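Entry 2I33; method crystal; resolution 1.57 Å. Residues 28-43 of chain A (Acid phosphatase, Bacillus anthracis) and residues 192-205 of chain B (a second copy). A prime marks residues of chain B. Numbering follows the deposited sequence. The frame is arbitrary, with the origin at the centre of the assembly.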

# COMPACT_ATOMS: atom_id res chain seq x y z
N GLN A 28 -11.49 0.02 1.26
CA GLN A 28 -12.59 0.69 1.95
C GLN A 28 -12.62 0.53 3.44
O GLN A 28 -13.16 1.40 4.14
CB GLN A 28 -13.92 0.18 1.42
CG GLN A 28 -14.23 0.73 0.09
CD GLN A 28 -15.72 0.78 -0.19
OE1 GLN A 28 -16.43 -0.22 -0.03
NE2 GLN A 28 -16.20 1.94 -0.58
N THR A 29 -12.11 -0.57 3.95
CA THR A 29 -12.29 -0.89 5.35
C THR A 29 -11.00 -1.03 6.13
O THR A 29 -11.04 -0.92 7.35
CB THR A 29 -13.15 -2.16 5.59
OG1 THR A 29 -12.39 -3.31 5.23
CG2 THR A 29 -14.44 -2.13 4.79
N ALA A 30 -9.89 -1.37 5.47
CA ALA A 30 -8.70 -1.74 6.22
C ALA A 30 -8.04 -0.57 6.90
O ALA A 30 -7.65 0.40 6.26
CB ALA A 30 -7.68 -2.45 5.37
N GLY A 31 -7.83 -0.68 8.20
CA GLY A 31 -7.03 0.34 8.89
C GLY A 31 -5.64 0.46 8.29
O GLY A 31 -5.03 1.52 8.30
N GLU A 32 -5.08 -0.67 7.83
CA GLU A 32 -3.77 -0.69 7.17
C GLU A 32 -3.72 0.27 6.01
O GLU A 32 -2.72 0.98 5.82
CB GLU A 32 -3.45 -2.09 6.67
CG GLU A 32 -3.08 -3.08 7.75
CD GLU A 32 -4.25 -3.68 8.52
OE1 GLU A 32 -5.43 -3.34 8.28
OE2 GLU A 32 -3.94 -4.51 9.40
N MET A 33 -4.80 0.30 5.24
CA MET A 33 -4.89 1.24 4.13
C MET A 33 -4.76 2.66 4.67
O MET A 33 -4.00 3.45 4.21
CB MET A 33 -6.20 1.07 3.39
CG MET A 33 -6.47 2.11 2.33
SD MET A 33 -7.25 3.55 3.06
CE MET A 33 -7.96 4.34 1.60
N LYS A 34 -5.55 2.96 5.69
CA LYS A 34 -5.51 4.32 6.27
C LYS A 34 -4.11 4.65 6.76
O LYS A 34 -3.62 5.75 6.54
CB LYS A 34 -6.54 4.48 7.37
CG LYS A 34 -7.96 4.22 6.89
CD LYS A 34 -8.93 4.27 8.04
CE LYS A 34 -10.41 4.27 7.62
NZ LYS A 34 -10.76 3.49 6.43
N ALA A 35 -3.46 3.69 7.41
CA ALA A 35 -2.13 3.88 7.95
C ALA A 35 -1.12 4.18 6.84
O ALA A 35 -0.18 4.98 7.01
CB ALA A 35 -1.70 2.69 8.71
N LEU A 36 -1.29 3.51 5.69
CA LEU A 36 -0.42 3.76 4.57
C LEU A 36 -0.62 5.17 4.03
O LEU A 36 0.33 5.80 3.59
CB LEU A 36 -0.67 2.76 3.46
CG LEU A 36 -0.02 1.42 3.78
CD1 LEU A 36 -0.79 0.25 3.17
CD2 LEU A 36 1.38 1.38 3.34
N TYR A 37 -1.84 5.67 4.04
CA TYR A 37 -2.10 7.06 3.66
C TYR A 37 -1.47 8.01 4.67
O TYR A 37 -0.79 8.95 4.28
CB TYR A 37 -3.59 7.32 3.44
CG TYR A 37 -3.98 6.91 2.04
CD1 TYR A 37 -4.31 5.59 1.77
CD2 TYR A 37 -3.94 7.79 0.99
CE1 TYR A 37 -4.62 5.17 0.48
CE2 TYR A 37 -4.24 7.36 -0.31
CZ TYR A 37 -4.58 6.07 -0.56
OH TYR A 37 -4.91 5.66 -1.82
N TYR A 38 -1.63 7.76 5.95
CA TYR A 38 -0.94 8.63 6.92
C TYR A 38 0.58 8.54 6.74
O TYR A 38 1.30 9.55 6.86
CB TYR A 38 -1.31 8.26 8.33
CG TYR A 38 -2.69 8.67 8.70
CD1 TYR A 38 -3.09 10.01 8.63
CD2 TYR A 38 -3.59 7.75 9.21
CE1 TYR A 38 -4.38 10.40 9.01
CE2 TYR A 38 -4.87 8.14 9.60
CZ TYR A 38 -5.26 9.46 9.48
OH TYR A 38 -6.53 9.85 9.88
N GLN A 39 1.10 7.35 6.51
CA GLN A 39 2.54 7.20 6.38
C GLN A 39 3.04 8.01 5.19
O GLN A 39 4.05 8.70 5.27
CB GLN A 39 2.89 5.74 6.11
CG GLN A 39 4.36 5.49 5.84
CD GLN A 39 4.73 4.04 6.07
OE1 GLN A 39 4.91 3.62 7.22
NE2 GLN A 39 4.74 3.23 4.98
N GLY A 40 2.30 7.93 4.09
CA GLY A 40 2.67 8.66 2.89
C GLY A 40 2.65 10.17 3.16
O GLY A 40 3.62 10.90 2.88
N TYR A 41 1.57 10.66 3.74
CA TYR A 41 1.47 12.09 4.00
C TYR A 41 2.42 12.56 5.09
O TYR A 41 2.95 13.69 5.00
CB TYR A 41 0.02 12.52 4.23
CG TYR A 41 -0.76 12.59 2.92
CD1 TYR A 41 -0.40 13.51 1.93
CD2 TYR A 41 -1.80 11.70 2.65
CE1 TYR A 41 -1.09 13.56 0.75
CE2 TYR A 41 -2.50 11.75 1.46
CZ TYR A 41 -2.12 12.67 0.51
OH TYR A 41 -2.78 12.76 -0.70
N ASN A 42 2.69 11.72 6.09
CA ASN A 42 3.68 12.10 7.07
C ASN A 42 5.07 12.24 6.45
O ASN A 42 5.82 13.15 6.76
CB ASN A 42 3.74 11.09 8.20
CG ASN A 42 2.52 11.14 9.08
OD1 ASN A 42 1.76 12.12 9.09
ND2 ASN A 42 2.33 10.07 9.84
N THR A 43 5.40 11.27 5.60
CA THR A 43 6.69 11.24 4.97
C THR A 43 6.76 12.44 4.03
O THR A 43 7.77 13.13 3.95
CB THR A 43 6.89 9.93 4.23
OG1 THR A 43 6.80 8.86 5.19
CG2 THR A 43 8.23 9.90 3.54
N SER B 192 -12.28 -4.17 16.60
CA SER B 192 -13.27 -4.13 15.54
C SER B 192 -12.73 -3.31 14.40
O SER B 192 -11.75 -2.58 14.55
CB SER B 192 -14.57 -3.50 16.01
OG SER B 192 -14.39 -2.17 16.48
N VAL B 193 -13.38 -3.41 13.26
CA VAL B 193 -13.00 -2.59 12.13
C VAL B 193 -13.07 -1.13 12.58
O VAL B 193 -12.11 -0.37 12.42
CB VAL B 193 -13.90 -2.85 10.91
CG1 VAL B 193 -13.68 -1.78 9.84
CG2 VAL B 193 -13.63 -4.23 10.34
N LYS B 194 -14.19 -0.73 13.16
CA LYS B 194 -14.36 0.65 13.64
C LYS B 194 -13.23 1.07 14.59
O LYS B 194 -12.64 2.13 14.46
CB LYS B 194 -15.71 0.81 14.35
CG LYS B 194 -15.90 2.16 15.03
CD LYS B 194 -17.22 2.23 15.76
CE LYS B 194 -17.40 3.56 16.46
NZ LYS B 194 -17.61 4.66 15.47
N ASP B 195 -12.95 0.24 15.59
CA ASP B 195 -11.96 0.62 16.59
C ASP B 195 -10.53 0.58 16.08
O ASP B 195 -9.72 1.42 16.47
CB ASP B 195 -12.08 -0.25 17.84
CG ASP B 195 -13.28 0.10 18.67
OD1 ASP B 195 -13.92 1.17 18.45
OD2 ASP B 195 -13.59 -0.69 19.58
N ARG B 196 -10.17 -0.40 15.26
CA ARG B 196 -8.80 -0.45 14.77
C ARG B 196 -8.61 0.71 13.83
O ARG B 196 -7.54 1.33 13.81
CB ARG B 196 -8.45 -1.80 14.14
CG ARG B 196 -9.14 -2.12 12.83
CD ARG B 196 -9.11 -3.64 12.56
NE ARG B 196 -7.77 -4.21 12.50
CZ ARG B 196 -6.97 -4.18 11.43
NH1 ARG B 196 -7.37 -3.66 10.28
NH2 ARG B 196 -5.78 -4.74 11.49
N ASN B 197 -9.64 1.05 13.06
CA ASN B 197 -9.50 2.20 12.17
C ASN B 197 -9.37 3.51 12.96
O ASN B 197 -8.55 4.33 12.63
CB ASN B 197 -10.67 2.27 11.19
CG ASN B 197 -10.66 1.10 10.21
OD1 ASN B 197 -9.74 0.27 10.21
ND2 ASN B 197 -11.69 1.03 9.38
N GLN B 198 -10.13 3.66 14.05
CA GLN B 198 -9.98 4.85 14.89
C GLN B 198 -8.59 4.86 15.55
O GLN B 198 -7.99 5.93 15.71
CB GLN B 198 -11.06 4.90 15.94
CG GLN B 198 -10.98 6.13 16.84
CD GLN B 198 -11.16 7.41 16.06
OE1 GLN B 198 -12.08 7.51 15.23
NE2 GLN B 198 -10.30 8.39 16.30
N ALA B 199 -8.07 3.69 15.90
CA ALA B 199 -6.72 3.57 16.49
C ALA B 199 -5.66 4.08 15.53
O ALA B 199 -4.65 4.68 15.94
CB ALA B 199 -6.42 2.14 16.90
N VAL B 200 -5.86 3.79 14.25
CA VAL B 200 -4.95 4.29 13.24
C VAL B 200 -4.99 5.80 13.24
O VAL B 200 -3.96 6.46 13.32
CB VAL B 200 -5.30 3.75 11.86
CG1 VAL B 200 -4.46 4.46 10.80
CG2 VAL B 200 -5.03 2.23 11.77
N THR B 201 -6.19 6.37 13.21
CA THR B 201 -6.32 7.82 13.30
C THR B 201 -5.64 8.40 14.55
O THR B 201 -4.86 9.37 14.49
CB THR B 201 -7.80 8.21 13.23
OG1 THR B 201 -8.29 7.81 11.95
CG2 THR B 201 -7.96 9.70 13.42
N ASP B 202 -5.87 7.75 15.67
CA ASP B 202 -5.30 8.22 16.92
C ASP B 202 -3.79 8.19 16.88
O ASP B 202 -3.14 9.07 17.45
CB ASP B 202 -5.77 7.31 18.05
CG ASP B 202 -7.25 7.48 18.35
OD1 ASP B 202 -7.88 8.47 17.91
OD2 ASP B 202 -7.78 6.59 19.06
N SER B 203 -3.24 7.17 16.24
CA SER B 203 -1.79 6.97 16.13
C SER B 203 -1.23 7.46 14.81
O SER B 203 -0.15 7.04 14.41
CB SER B 203 -1.44 5.50 16.31
OG SER B 203 -1.64 5.12 17.67
N LYS B 204 -1.95 8.34 14.13
CA LYS B 204 -1.55 8.71 12.79
C LYS B 204 -0.11 9.21 12.71
O LYS B 204 0.56 8.93 11.73
CB LYS B 204 -2.51 9.77 12.24
CG LYS B 204 -2.49 11.09 12.94
CD LYS B 204 -3.57 11.97 12.36
CE LYS B 204 -3.53 13.37 12.88
NZ LYS B 204 -3.81 13.45 14.31
N ALA B 205 0.35 9.91 13.75
CA ALA B 205 1.73 10.46 13.76
C ALA B 205 2.79 9.37 13.72
O ALA B 205 3.95 9.64 13.36
CB ALA B 205 1.94 11.34 14.95
O HOH W 1 -9.85 -2.41 9.55

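Helix 31-43 of chain A and helix 193-202 of chain B run side by side in the same sense, with 12° between their N-to-C directions and axes 8.8 Å apart at closest approach. The backbones come nearest at Gly31, whose CA lies 4.5 Å from the CA of Asn197′; the register continues through Ala35 with Val200′ and Tyr38 with Lys204′. Glycine suits this point. A CB built ideally on Gly31 would point toward chain B and fall 2.8 Å from Asn197′ OD1, a clash, and 3.2 Å from Val200′ CG2. One turn on, Ala35 keeps its side chain to a single methyl.

Val200′ points toward chain A and sits as a knob among Gly31, Lys34, Ala35 and Tyr38: CG2 lies 3.5 Å from Gly31 O, while CG1 is 3.9 Å from Ala35 CB and 3.8 Å from Tyr38 CD2. A branched, apolar residue suits the site, since its two methyls reach different parts of the hole.

Around the N-terminus of helix 31-43 the contact turns polar. Ala30 breaks the helical path there, and Asn197′ (chi1 m) brings its amide to the break, where ND2 donates to Thr29 O at 2.9 Å. A water donates to Thr29 O (2.9 Å) and accepts from Gly31 N (3.0 Å) and Arg196′ NH1 (2.9 Å).

The charged pair is buried and matched end to end. Glu32 starts away from chain B at its CB, but chi1 m and chi2 p bring the carboxylate back; Arg196′ points toward chain A. Two nearly linear hydrogen bonds form the salt bridge, Arg196′ NH1 to Glu32 OE1 and Arg196′ NH2 to Glu32 OE2, both 2.8 Å. With the carboxylate at the guanidinium edge, each charge compensates the other where solvent is scarce.

Tyr38 has the largest covered area of any residue here. Lys204′ CB stands 3.5 Å from the Tyr38 ring centroid, almost on the normal, in a CH-pi contact, while Val200′ CG1 lies at the ring's edge. Lys204′ thus packs its aliphatic base on the aromatic face as its end leads away. The Tyr38 hydroxyl makes a weak hydrogen bond, OH to Thr201′ OG1 at 3.4 Å. Beyond it, Asn42 ND2 donates to Lys204′ O at 2.8 Å, using a backbone carbonyl past the end of helix 193-202. Altogether 612 Å² is buried: polar groups around the closest backbone approach at Gly31, the Val200′ knob and the Tyr38 ring after it, and the Asn42 bond last.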